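Local coordinates for protein O-methyltransferase family 2 (Planctopirus limnophila, PDB 5I2H) that probably transfers a methyl group from S-adenosyl-L-methionine to a substrate hydroxyl, probably as a dimer, and can bind the flavone apigenin, at residues Asp254-Pro259 / Arg277-Arg282; Tyr330-Tyr335 / Leu344-Cys349; Glu55-Leu60 / Arg65-Leu70; Glu237-Glu240 / Val244-Arg247. All coordinates share one frame; numbering follows the deposited sequence. Where two conformers were deposited one is given.

Contact 1. Residues Asp254-Pro259 / Arg277-Arg282. With EDO (1,2-ethanediol), chain F; FMT (formic acid), chain H.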
loop_
_atom_site.group_PDB
_atom_site.type_symbol
_atom_site.label_atom_id
_atom_site.label_comp_id
_atom_site.label_asym_id
_atom_site.label_seq_id
_atom_site.Cartn_x
_atom_site.Cartn_y
_atom_site.Cartn_z
ATOM N N ASP A 254 3.392 9.610 -35.572
ATOM C CA ASP A 254 4.238 10.056 -34.480
ATOM C C ASP A 254 3.690 11.419 -34.076
ATOM O O ASP A 254 3.738 12.371 -34.873
ATOM C CB ASP A 254 5.692 10.137 -34.954
ATOM C CG ASP A 254 6.655 10.675 -33.887
ATOM O OD1 ASP A 254 6.245 11.386 -32.952
ATOM O OD2 ASP A 254 7.871 10.404 -34.013
HETATM N N MSE A 255 3.152 11.507 -32.856
HETATM C CA MSE A 255 2.380 12.702 -32.468
HETATM C C MSE A 255 3.236 13.980 -32.402
HETATM O O MSE A 255 2.691 15.086 -32.444
HETATM C CB MSE A 255 1.669 12.489 -31.123
HETATM C CG MSE A 255 2.613 12.390 -29.924
HETATM SE SE MSE A 255 1.520 11.832 -28.406
HETATM C CE MSE A 255 2.880 11.748 -27.075
ATOM N N TRP A 256 4.563 13.836 -32.299
ATOM C CA TRP A 256 5.414 15.016 -32.178
ATOM C C TRP A 256 5.653 15.695 -33.517
ATOM O O TRP A 256 5.897 16.903 -33.548
ATOM C CB TRP A 256 6.749 14.634 -31.532
ATOM C CG TRP A 256 6.544 14.036 -30.159
ATOM C CD1 TRP A 256 6.666 12.728 -29.826
ATOM C CD2 TRP A 256 6.154 14.725 -28.961
ATOM N NE1 TRP A 256 6.358 12.545 -28.496
ATOM C CE2 TRP A 256 6.062 13.761 -27.934
ATOM C CE3 TRP A 256 5.874 16.063 -28.657
ATOM C CZ2 TRP A 256 5.683 14.089 -26.616
ATOM C CZ3 TRP A 256 5.516 16.393 -27.339
ATOM C CH2 TRP A 256 5.427 15.407 -26.341
ATOM N N VAL A 257 5.601 14.951 -34.624
ATOM C CA VAL A 257 6.110 15.472 -35.900
ATOM C C VAL A 257 5.137 15.271 -37.051
ATOM O O VAL A 257 5.190 16.012 -38.043
ATOM C CB VAL A 257 7.482 14.851 -36.273
ATOM C CG1 VAL A 257 8.560 15.152 -35.191
ATOM C CG2 VAL A 257 7.363 13.356 -36.535
ATOM N N ASP A 258 4.290 14.254 -36.971
ATOM C CA ASP A 258 3.368 14.045 -38.072
ATOM C C ASP A 258 2.148 14.935 -37.884
ATOM O O ASP A 258 1.730 15.180 -36.747
ATOM C CB ASP A 258 2.940 12.583 -38.139
ATOM C CG ASP A 258 4.091 11.660 -38.568
ATOM O OD1 ASP A 258 4.952 12.098 -39.358
ATOM O OD2 ASP A 258 4.165 10.501 -38.104
ATOM N N PRO A 259 1.547 15.412 -38.971
ATOM C CA PRO A 259 0.398 16.315 -38.835
ATOM C C PRO A 259 -0.808 15.605 -38.235
ATOM O O PRO A 259 -1.164 14.491 -38.637
ATOM C CB PRO A 259 0.123 16.768 -40.279
ATOM C CG PRO A 259 0.764 15.713 -41.172
ATOM C CD PRO A 259 1.910 15.148 -40.385
ATOM N N ARG A 277 7.525 18.402 -18.094
ATOM C CA ARG A 277 6.885 19.700 -18.328
ATOM C C ARG A 277 7.077 20.240 -19.746
ATOM O O ARG A 277 6.070 20.574 -20.393
ATOM C CB ARG A 277 7.384 20.736 -17.305
ATOM C CG ARG A 277 6.906 20.572 -15.855
ATOM C CD ARG A 277 7.263 21.852 -15.032
ATOM N NE ARG A 277 7.438 21.612 -13.598
ATOM C CZ ARG A 277 6.508 21.824 -12.664
ATOM N NH1 ARG A 277 6.787 21.554 -11.405
ATOM N NH2 ARG A 277 5.305 22.303 -12.979
ATOM N N PRO A 278 8.301 20.369 -20.277
ATOM C CA PRO A 278 8.451 20.998 -21.605
ATOM C C PRO A 278 7.745 20.221 -22.695
ATOM O O PRO A 278 7.234 20.806 -23.658
ATOM C CB PRO A 278 9.973 21.002 -21.845
ATOM C CG PRO A 278 10.604 20.706 -20.542
ATOM C CD PRO A 278 9.610 19.930 -19.727
ATOM N N GLN A 279 7.716 18.896 -22.563
ATOM C CA GLN A 279 7.030 18.065 -23.545
ATOM C C GLN A 279 5.514 18.213 -23.416
ATOM O O GLN A 279 4.796 18.210 -24.425
ATOM C CB GLN A 279 7.467 16.611 -23.379
ATOM C CG GLN A 279 8.832 16.309 -24.060
ATOM C CD GLN A 279 10.009 17.013 -23.386
ATOM O OE1 GLN A 279 10.821 17.725 -24.059
ATOM N NE2 GLN A 279 10.135 16.826 -22.079
ATOM N N CYS A 280 5.004 18.346 -22.185
ATOM C CA CYS A 280 3.579 18.641 -22.028
ATOM C C CYS A 280 3.210 19.945 -22.737
ATOM O O CYS A 280 2.217 19.999 -23.468
ATOM C CB CYS A 280 3.215 18.718 -20.543
ATOM S SG CYS A 280 3.203 17.104 -19.778
ATOM N N ALA A 281 4.005 21.009 -22.537
ATOM C CA ALA A 281 3.668 22.278 -23.166
ATOM C C ALA A 281 3.712 22.148 -24.684
ATOM O O ALA A 281 2.872 22.706 -25.385
ATOM C CB ALA A 281 4.628 23.372 -22.726
ATOM N N ARG A 282 4.707 21.412 -25.193
ATOM C CA ARG A 282 4.850 21.196 -26.628
ATOM C C ARG A 282 3.637 20.468 -27.186
ATOM O O ARG A 282 3.070 20.881 -28.211
ATOM C CB ARG A 282 6.140 20.399 -26.901
ATOM C CG ARG A 282 6.362 20.006 -28.381
ATOM C CD ARG A 282 7.164 21.056 -29.174
ATOM N NE ARG A 282 6.385 22.267 -29.280
ATOM C CZ ARG A 282 5.495 22.492 -30.241
ATOM N NH1 ARG A 282 5.271 21.574 -31.185
ATOM N NH2 ARG A 282 4.816 23.632 -30.245
HETATM C C1 EDO F . 3.343 9.000 -30.379
HETATM O O1 EDO F . 4.551 9.413 -30.998
HETATM C C2 EDO F . 2.269 8.796 -31.425
HETATM O O2 EDO F . 1.262 8.146 -30.678
HETATM C C FMT H . 6.021 24.888 -26.964
HETATM O O1 FMT H . 5.547 25.524 -27.942
HETATM O O2 FMT H . 6.917 23.997 -26.963
HETATM O O HOH W 1 6.490 18.854 -31.712
#

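Contact 2. Residues Tyr330-Tyr335 / Leu344-Cys349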
loop_
_atom_site.group_PDB
_atom_site.type_symbol
_atom_site.label_atom_id
_atom_site.label_comp_id
_atom_site.label_asym_id
_atom_site.label_seq_id
_atom_site.Cartn_x
_atom_site.Cartn_y
_atom_site.Cartn_z
ATOM N N TYR A 330 0.092 15.588 -12.433
ATOM C CA TYR A 330 0.123 17.045 -12.396
ATOM C C TYR A 330 -1.149 17.582 -11.731
ATOM O O TYR A 330 -2.148 16.866 -11.605
ATOM C CB TYR A 330 0.278 17.634 -13.823
ATOM C CG TYR A 330 1.615 17.310 -14.439
ATOM C CD1 TYR A 330 2.792 17.886 -13.941
ATOM C CD2 TYR A 330 1.723 16.430 -15.522
ATOM C CE1 TYR A 330 4.049 17.594 -14.518
ATOM C CE2 TYR A 330 2.950 16.147 -16.092
ATOM C CZ TYR A 330 4.114 16.730 -15.587
ATOM O OH TYR A 330 5.338 16.431 -16.151
ATOM N N SER A 331 -1.116 18.862 -11.321
ATOM C CA SER A 331 -2.276 19.519 -10.724
ATOM C C SER A 331 -3.107 20.243 -11.793
ATOM O O SER A 331 -2.651 20.477 -12.912
ATOM C CB SER A 331 -1.846 20.545 -9.669
ATOM O OG SER A 331 -1.115 21.589 -10.322
ATOM N N LEU A 332 -4.342 20.623 -11.423
ATOM C CA LEU A 332 -5.155 21.425 -12.332
ATOM C C LEU A 332 -4.446 22.727 -12.666
ATOM O O LEU A 332 -4.439 23.154 -13.829
ATOM C CB LEU A 332 -6.532 21.712 -11.734
ATOM C CG LEU A 332 -7.531 22.517 -12.614
ATOM C CD1 LEU A 332 -7.820 21.860 -13.955
ATOM C CD2 LEU A 332 -8.848 22.732 -11.898
ATOM N N GLU A 333 -3.784 23.337 -11.668
ATOM C CA GLU A 333 -3.069 24.587 -11.908
ATOM C C GLU A 333 -1.965 24.390 -12.946
ATOM O O GLU A 333 -1.777 25.237 -13.836
ATOM C CB GLU A 333 -2.525 25.118 -10.577
ATOM C CG GLU A 333 -1.599 26.290 -10.674
ATOM C CD GLU A 333 -1.139 26.756 -9.276
ATOM O OE1 GLU A 333 -1.975 26.804 -8.338
ATOM O OE2 GLU A 333 0.063 27.047 -9.107
ATOM N N GLU A 334 -1.282 23.233 -12.905
ATOM C CA GLU A 334 -0.243 22.949 -13.899
ATOM C C GLU A 334 -0.842 22.770 -15.295
ATOM O O GLU A 334 -0.377 23.389 -16.261
ATOM C CB GLU A 334 0.581 21.734 -13.457
ATOM C CG GLU A 334 1.467 22.117 -12.249
ATOM C CD GLU A 334 2.231 20.952 -11.616
ATOM O OE1 GLU A 334 1.644 19.845 -11.500
ATOM O OE2 GLU A 334 3.409 21.182 -11.215
ATOM N N TYR A 335 -1.895 21.960 -15.426
ATOM C CA TYR A 335 -2.582 21.868 -16.720
ATOM C C TYR A 335 -3.050 23.245 -17.211
ATOM O O TYR A 335 -2.860 23.588 -18.391
ATOM C CB TYR A 335 -3.753 20.892 -16.643
ATOM C CG TYR A 335 -3.284 19.463 -16.553
ATOM C CD1 TYR A 335 -2.597 18.883 -17.628
ATOM C CD2 TYR A 335 -3.490 18.705 -15.405
ATOM C CE1 TYR A 335 -2.111 17.594 -17.567
ATOM C CE2 TYR A 335 -3.041 17.373 -15.329
ATOM C CZ TYR A 335 -2.346 16.830 -16.422
ATOM O OH TYR A 335 -1.838 15.565 -16.352
ATOM N N LEU A 344 -5.479 28.867 -25.352
ATOM C CA LEU A 344 -6.796 28.282 -25.155
ATOM C C LEU A 344 -7.526 28.969 -24.004
ATOM O O LEU A 344 -6.912 29.528 -23.103
ATOM C CB LEU A 344 -6.654 26.811 -24.798
ATOM C CG LEU A 344 -6.166 25.851 -25.854
ATOM C CD1 LEU A 344 -5.679 24.590 -25.161
ATOM C CD2 LEU A 344 -7.356 25.514 -26.690
ATOM N N LYS A 345 -8.846 28.847 -23.988
ATOM C CA LYS A 345 -9.652 29.344 -22.873
ATOM C C LYS A 345 -10.100 28.163 -22.014
ATOM O O LYS A 345 -10.782 27.265 -22.510
ATOM C CB LYS A 345 -10.856 30.105 -23.408
ATOM C CG LYS A 345 -11.805 30.652 -22.373
ATOM C CD LYS A 345 -13.005 31.252 -23.112
ATOM C CE LYS A 345 -13.211 32.743 -22.813
ATOM N NZ LYS A 345 -13.418 32.991 -21.367
ATOM N N TYR A 346 -9.710 28.161 -20.739
ATOM C CA TYR A 346 -10.150 27.122 -19.823
ATOM C C TYR A 346 -11.653 27.241 -19.606
ATOM O O TYR A 346 -12.185 28.346 -19.443
ATOM C CB TYR A 346 -9.406 27.247 -18.501
ATOM C CG TYR A 346 -9.941 26.359 -17.410
ATOM C CD1 TYR A 346 -9.658 25.003 -17.390
ATOM C CD2 TYR A 346 -10.723 26.880 -16.382
ATOM C CE1 TYR A 346 -10.159 24.180 -16.393
ATOM C CE2 TYR A 346 -11.203 26.068 -15.365
ATOM C CZ TYR A 346 -10.918 24.712 -15.383
ATOM O OH TYR A 346 -11.403 23.901 -14.380
ATOM N N VAL A 347 -12.344 26.105 -19.620
ATOM C CA VAL A 347 -13.798 26.065 -19.499
ATOM C C VAL A 347 -14.237 25.405 -18.198
ATOM O O VAL A 347 -15.012 25.984 -17.430
ATOM C CB VAL A 347 -14.441 25.372 -20.723
ATOM C CG1 VAL A 347 -15.967 25.265 -20.555
ATOM C CG2 VAL A 347 -14.088 26.113 -21.994
ATOM N N ASP A 348 -13.788 24.176 -17.944
ATOM C CA ASP A 348 -14.368 23.455 -16.815
ATOM C C ASP A 348 -13.498 22.245 -16.495
ATOM O O ASP A 348 -12.651 21.839 -17.294
ATOM C CB ASP A 348 -15.804 23.021 -17.142
ATOM C CG ASP A 348 -16.666 22.848 -15.916
ATOM O OD1 ASP A 348 -16.129 22.896 -14.794
ATOM O OD2 ASP A 348 -17.902 22.669 -16.084
ATOM N N CYS A 349 -13.736 21.664 -15.318
ATOM C CA CYS A 349 -13.114 20.411 -14.885
ATOM C C CYS A 349 -14.234 19.529 -14.347
ATOM O O CYS A 349 -14.984 19.963 -13.468
ATOM C CB CYS A 349 -12.038 20.685 -13.813
ATOM S SG CYS A 349 -11.225 19.253 -13.163
#

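Contact 3. Residues Glu55-Leu60 / Arg65-Leu70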
loop_
_atom_site.group_PDB
_atom_site.type_symbol
_atom_site.label_atom_id
_atom_site.label_comp_id
_atom_site.label_asym_id
_atom_site.label_seq_id
_atom_site.Cartn_x
_atom_site.Cartn_y
_atom_site.Cartn_z
ATOM N N GLU A 55 16.505 24.121 -2.604
ATOM C CA GLU A 55 17.538 23.709 -1.655
ATOM C C GLU A 55 17.525 22.204 -1.418
ATOM O O GLU A 55 18.582 21.570 -1.313
ATOM C CB GLU A 55 17.345 24.450 -0.332
ATOM C CG GLU A 55 17.663 25.947 -0.425
ATOM C CD GLU A 55 17.301 26.748 0.838
ATOM O OE1 GLU A 55 16.312 26.413 1.540
ATOM O OE2 GLU A 55 18.018 27.732 1.124
ATOM N N LEU A 56 16.337 21.613 -1.306
ATOM C CA LEU A 56 16.267 20.176 -1.071
ATOM C C LEU A 56 16.745 19.396 -2.285
ATOM O O LEU A 56 17.479 18.411 -2.134
ATOM C CB LEU A 56 14.845 19.780 -0.689
ATOM C CG LEU A 56 14.614 18.330 -0.295
ATOM C CD1 LEU A 56 15.412 17.988 0.940
ATOM C CD2 LEU A 56 13.137 18.090 -0.044
ATOM N N GLN A 57 16.320 19.806 -3.491
ATOM C CA GLN A 57 16.859 19.215 -4.717
ATOM C C GLN A 57 18.366 19.130 -4.646
ATOM O O GLN A 57 18.963 18.077 -4.894
ATOM C CB GLN A 57 16.503 20.049 -5.941
ATOM C CG GLN A 57 15.106 20.047 -6.395
ATOM C CD GLN A 57 14.940 20.908 -7.641
ATOM O OE1 GLN A 57 15.750 20.840 -8.573
ATOM N NE2 GLN A 57 13.900 21.738 -7.649
ATOM N N ARG A 58 18.999 20.262 -4.331
ATOM C CA ARG A 58 20.453 20.309 -4.271
ATOM C C ARG A 58 20.993 19.376 -3.191
ATOM O O ARG A 58 21.931 18.610 -3.438
ATOM C CB ARG A 58 20.924 21.753 -4.053
ATOM N N ARG A 59 20.398 19.400 -1.996
ATOM C CA ARG A 59 20.940 18.602 -0.895
ATOM C C ARG A 59 20.725 17.104 -1.114
ATOM O O ARG A 59 21.516 16.284 -0.633
ATOM C CB ARG A 59 20.310 19.047 0.426
ATOM C CG ARG A 59 20.922 18.414 1.660
ATOM C CD ARG A 59 22.252 19.074 2.054
ATOM N NE ARG A 59 22.049 20.443 2.528
ATOM C CZ ARG A 59 21.769 20.774 3.789
ATOM N NH1 ARG A 59 21.676 19.831 4.724
ATOM N NH2 ARG A 59 21.580 22.049 4.116
ATOM N N LEU A 60 19.655 16.721 -1.812
ATOM C CA LEU A 60 19.433 15.324 -2.141
ATOM C C LEU A 60 20.100 14.920 -3.444
ATOM O O LEU A 60 20.117 13.724 -3.758
ATOM C CB LEU A 60 17.929 15.034 -2.240
ATOM C CG LEU A 60 17.087 15.218 -0.968
ATOM C CD1 LEU A 60 15.620 14.872 -1.213
ATOM C CD2 LEU A 60 17.654 14.356 0.165
ATOM N N ARG A 65 12.046 16.838 -11.097
ATOM C CA ARG A 65 10.939 15.890 -11.140
ATOM C C ARG A 65 11.055 14.889 -10.000
ATOM O O ARG A 65 10.073 14.625 -9.288
ATOM C CB ARG A 65 10.898 15.166 -12.494
ATOM C CG ARG A 65 9.690 14.195 -12.605
ATOM C CD ARG A 65 9.585 13.526 -13.978
ATOM N NE ARG A 65 10.725 12.675 -14.263
ATOM C CZ ARG A 65 10.639 11.391 -14.579
ATOM N NH1 ARG A 65 9.450 10.778 -14.634
ATOM N NH2 ARG A 65 11.751 10.718 -14.861
ATOM N N ALA A 66 12.255 14.322 -9.804
ATOM C CA ALA A 66 12.423 13.339 -8.731
ATOM C C ALA A 66 12.137 13.967 -7.380
ATOM O O ALA A 66 11.503 13.341 -6.512
ATOM C CB ALA A 66 13.841 12.755 -8.753
ATOM N N THR A 67 12.581 15.214 -7.183
ATOM C CA THR A 67 12.335 15.846 -5.888
ATOM C C THR A 67 10.841 16.104 -5.687
ATOM O O THR A 67 10.310 15.877 -4.582
ATOM C CB THR A 67 13.157 17.129 -5.744
ATOM O OG1 THR A 67 14.547 16.826 -5.953
ATOM C CG2 THR A 67 12.998 17.707 -4.334
ATOM N N GLN A 68 10.138 16.521 -6.753
ATOM C CA GLN A 68 8.705 16.772 -6.635
ATOM C C GLN A 68 7.959 15.502 -6.278
ATOM O O GLN A 68 7.081 15.532 -5.413
ATOM C CB GLN A 68 8.096 17.362 -7.911
ATOM C CG GLN A 68 8.499 18.764 -8.280
ATOM C CD GLN A 68 7.711 19.855 -7.569
ATOM O OE1 GLN A 68 7.159 19.658 -6.490
ATOM N NE2 GLN A 68 7.648 21.023 -8.203
ATOM N N VAL A 69 8.247 14.381 -6.956
ATOM C CA VAL A 69 7.432 13.205 -6.654
ATOM C C VAL A 69 7.731 12.701 -5.236
ATOM O O VAL A 69 6.835 12.203 -4.547
ATOM C CB VAL A 69 7.573 12.067 -7.695
ATOM C CG1 VAL A 69 7.304 12.592 -9.113
ATOM C CG2 VAL A 69 8.908 11.382 -7.650
ATOM N N LEU A 70 8.981 12.837 -4.780
ATOM C CA LEU A 70 9.353 12.419 -3.432
ATOM C C LEU A 70 8.670 13.301 -2.399
ATOM O O LEU A 70 8.073 12.799 -1.434
ATOM C CB LEU A 70 10.882 12.468 -3.286
ATOM C CG LEU A 70 11.396 12.077 -1.896
ATOM C CD1 LEU A 70 12.682 11.246 -1.956
ATOM C CD2 LEU A 70 11.672 13.319 -1.103
#

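Contact 4. Residues Glu237-Glu240 / Val244-Arg247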
loop_
_atom_site.group_PDB
_atom_site.type_symbol
_atom_site.label_atom_id
_atom_site.label_comp_id
_atom_site.label_asym_id
_atom_site.label_seq_id
_atom_site.Cartn_x
_atom_site.Cartn_y
_atom_site.Cartn_z
ATOM N N GLU A 237 -10.111 -4.028 -33.653
ATOM C CA GLU A 237 -10.954 -5.094 -33.103
ATOM C C GLU A 237 -12.092 -4.507 -32.279
ATOM O O GLU A 237 -13.274 -4.878 -32.443
ATOM C CB GLU A 237 -10.100 -6.044 -32.247
ATOM C CG GLU A 237 -10.913 -7.035 -31.405
ATOM C CD GLU A 237 -11.827 -7.918 -32.273
ATOM O OE1 GLU A 237 -11.484 -8.180 -33.448
ATOM O OE2 GLU A 237 -12.902 -8.332 -31.807
ATOM N N LEU A 238 -11.753 -3.573 -31.384
ATOM C CA LEU A 238 -12.772 -3.051 -30.477
ATOM C C LEU A 238 -13.791 -2.182 -31.210
ATOM O O LEU A 238 -14.978 -2.178 -30.841
ATOM C CB LEU A 238 -12.111 -2.284 -29.322
ATOM C CG LEU A 238 -11.161 -3.128 -28.469
ATOM C CD1 LEU A 238 -10.575 -2.238 -27.399
ATOM C CD2 LEU A 238 -11.918 -4.350 -27.879
ATOM N N ALA A 239 -13.368 -1.484 -32.270
ATOM C CA ALA A 239 -14.318 -0.726 -33.083
ATOM C C ALA A 239 -15.352 -1.641 -33.712
ATOM O O ALA A 239 -16.519 -1.264 -33.843
ATOM C CB ALA A 239 -13.598 0.055 -34.189
ATOM N N GLU A 240 -14.941 -2.846 -34.129
ATOM C CA GLU A 240 -15.918 -3.802 -34.651
ATOM C C GLU A 240 -16.870 -4.269 -33.559
ATOM O O GLU A 240 -18.091 -4.354 -33.776
ATOM C CB GLU A 240 -15.223 -5.012 -35.295
ATOM C CG GLU A 240 -14.301 -4.684 -36.455
ATOM C CD GLU A 240 -15.003 -4.403 -37.762
ATOM O OE1 GLU A 240 -16.267 -4.428 -37.814
ATOM O OE2 GLU A 240 -14.267 -4.193 -38.766
ATOM N N VAL A 244 -18.936 0.818 -34.103
ATOM C CA VAL A 244 -18.671 2.178 -34.558
ATOM C C VAL A 244 -17.600 2.203 -35.644
ATOM O O VAL A 244 -17.146 3.288 -36.052
ATOM C CB VAL A 244 -18.299 3.107 -33.390
ATOM C CG1 VAL A 244 -19.462 3.171 -32.367
ATOM C CG2 VAL A 244 -16.995 2.641 -32.758
ATOM N N ARG A 245 -17.223 1.032 -36.155
ATOM C CA ARG A 245 -16.132 0.925 -37.126
ATOM C C ARG A 245 -16.311 1.849 -38.335
ATOM O O ARG A 245 -15.332 2.427 -38.838
ATOM C CB ARG A 245 -16.045 -0.535 -37.566
ATOM C CG ARG A 245 -15.282 -0.853 -38.809
ATOM C CD ARG A 245 -13.849 -0.881 -38.503
ATOM N NE ARG A 245 -13.291 0.443 -38.648
ATOM C CZ ARG A 245 -11.997 0.669 -38.748
ATOM N NH1 ARG A 245 -11.537 1.928 -38.899
ATOM N NH2 ARG A 245 -11.180 -0.375 -38.678
ATOM N N ASP A 246 -17.544 1.988 -38.824
ATOM C CA ASP A 246 -17.763 2.784 -40.019
ATOM C C ASP A 246 -17.602 4.282 -39.759
ATOM O O ASP A 246 -17.473 5.055 -40.723
ATOM C CB ASP A 246 -19.146 2.467 -40.606
ATOM C CG ASP A 246 -19.239 1.050 -41.215
ATOM O OD1 ASP A 246 -18.226 0.504 -41.697
ATOM O OD2 ASP A 246 -20.351 0.480 -41.226
ATOM N N ARG A 247 -17.556 4.708 -38.493
ATOM C CA ARG A 247 -17.419 6.120 -38.158
ATOM C C ARG A 247 -16.090 6.393 -37.467
ATOM O O ARG A 247 -15.901 7.465 -36.869
ATOM C CB ARG A 247 -18.588 6.601 -37.289
ATOM C CG ARG A 247 -19.923 6.604 -37.992
ATOM C CD ARG A 247 -20.969 7.264 -37.113
ATOM N NE ARG A 247 -21.389 6.429 -35.975
ATOM C CZ ARG A 247 -21.392 6.805 -34.694
ATOM N NH1 ARG A 247 -20.973 8.030 -34.317
ATOM N NH2 ARG A 247 -21.845 5.949 -33.778
HETATM O O HOH W 2 -11.505 -3.033 -38.178
#

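Contact 1. Residues Asp254-Pro259 / Arg277-Arg282
W256 meets helix 277-289 with the edge of its indole, at the six-membered ring. CH2 of W256 lies 3.5 Å from the backbone O of Q279, and that oxygen sits in the plane of the ring. CH2 of W256 also reaches CB of Q279 at 3.8 Å. The two side chains cross at about a right angle, and the far end of Q279 bends off from the indole. One turn on, R282 runs past the indole in the opposite direction. CG of R282 lies near the ring plane, 3.9 Å from CZ3 of W256, so the aliphatic part of the arginine makes the contact. The chain of R282 is bent about CB-CG (chi2 91°), and its guanidinium plane stands 52° from the indole. A water in the guanidinium plane accepts from NH1 of R282 and donates to the backbone O of W256 at 2.7 Å. NE and NH2 of R282 hold a formate, probably from the crystallisation liquor, by two nearly straight bonds. M255, present as selenomethionine, lays its CG over one face of the indole, toward the rim, and W275 packs edge-to-face with W256. An alanine in place of W256 would probably open a gap beside Q279 and L283 and leave CG of R282 without its aromatic neighbour. Within the loop, OD1 of D254 accepts from the backbone N of W256 at 3.0 Å. This is an Asx turn, in the loop that follows strand 248-252 of the Rossmann-like methyltransferase domain and leans on helix 277-289.

Contact 2. Residues Tyr330-Tyr335 / Leu344-Cys349
L332 lays its two methyl groups against the phenol end of Y346. CD2 of L332 is 3.7 Å from OH of Y346, and CD1 of L332 is 4.1 Å from CE1 of Y346. The two side chains cross at about a right angle. CD2 of L332 also touches CB of C349 at 4.2 Å, so the leucine tip meets two residues of strand 345-351. Both L332 and Y346 carry CG anti to the backbone N (chi1 -178° and 171°), which sends each side chain out to the other. I359 of strand 357-362 packs against both.

The strand has a classic beta bulge here: V347 and D348 both face L360 of the antiparallel neighbour 357-362. At the bulge, the backbone N of D348 sits over the centre of the Y346 ring, 3.8 Å above its plane. OD1 of D348 takes the backbone N-H of C349 at 2.7 Å, from above the carboxylate plane.

Helix 332-341 begins with a capping box. OG of S331 accepts from the backbone N of E334 at 3.1 Å, and OE1 of E334 accepts from the backbone N of S331 at 2.9 Å. The other carboxylate oxygen, OE2 of E334, forms salt bridges with R277 and R328.

Contact 3. Residues Glu55-Leu60 / Arg65-Leu70
This is a buried helix-helix contact in the dimerisation domain, between helix 53-60 and helix 64-76, which follow each other through a short turn. The two segments cross steeply: their axes approach to 9.7 Å, with 107° between their directions. T67 sits at the middle and points at the first helix. OG1 of T67 is 3.3 Å from CG of Q57, and CB of T67 is 3.6 Å from the same CG. The two side chains cross at about a right angle, with the threonine set against the aliphatic part of the glutamine. OG1 of T67 lies beside its own backbone N (chi1 -56°) and is hydrogen-bonded to the backbone O of S63, just before the helix begins. CG2 is the other branch. CG2 of T67 faces CD2 of L56 at 4.3 Å and also lies 3.8 Å from CG of Q57. Two consecutive helices crossing steeply over a tight turn are consistent with the helix-turn-helix character of this dimerisation domain. An alanine at T67 would probably leave the backbone O of S63 without this hydroxyl and open a small gap beside CG of Q57 and CD2 of L56. One turn further along each helix, the leucines meet: CD1 of L60 touches CD2 of L70 at 4.2 Å. I45 of helix 42-48 packs on L60, and V42 of that helix packs on L70. On another side of helix 64-76, A66 and V69 touch F322 of helix 312-324, and R65 forms a salt bridge with D129.

Contact 4. Residues Glu237-Glu240 / Val244-Arg247
The backbone O of A239 accepts from the backbone N of V244 at 3.2 Å. The donor lies in the carbonyl plane, though the bond is bent, with 142° at the hydrogen. The backbone N of R245 comes to 3.3 Å of the same O of A239. Here the chain folds back on the helix, and CB of A239 lies 4.0 Å from CA of R245.

E240 curls over the arginine chain. Its bend at CB-CG (chi2 -78°) brings OE2 of E240 to 3.3 Å from CD of R245 and 3.5 Å from CG of R245. The carboxylate therefore rests on the aliphatic part of R245, and its plane stands 72° from the guanidinium. The charged groups do not touch directly: OE2 of E240 is 4.7 Å from NE of R245. A water links them, donating to OE2 of E240 and accepting from NH2 of R245 at 2.7 Å, in the guanidinium plane. NH1 of R245 is held by the backbone O of L248.

V244 packs on M212 and Q216 of helix 209-217. A239 touches L248, and R245 touches L250. The contact thus closes the turn between helix 229-241 and strand 248-252, an outermost strand of the sheet within this chain.

Along the chain contact 3 comes first, then contact 4, contact 1 and contact 2, each closing before the next opens. Contact 3 belongs to the dimerisation domain. Contact 4 and contact 1 lie in the methyltransferase domain, at the two ends of strand 248-252. Contact 2 sits at the opposite border of the same sheet, on strand 345-351. Contacts 1 and 2 have centres about 18 Å apart and are joined by a salt bridge from R277 to E334. R277 also packs on Q68 of contact 3 and forms a salt bridge with E64, so the start of helix 277-289 is one link between the two domains. Contacts 3 and 4 are farthest apart, with centres about 46 Å from each other.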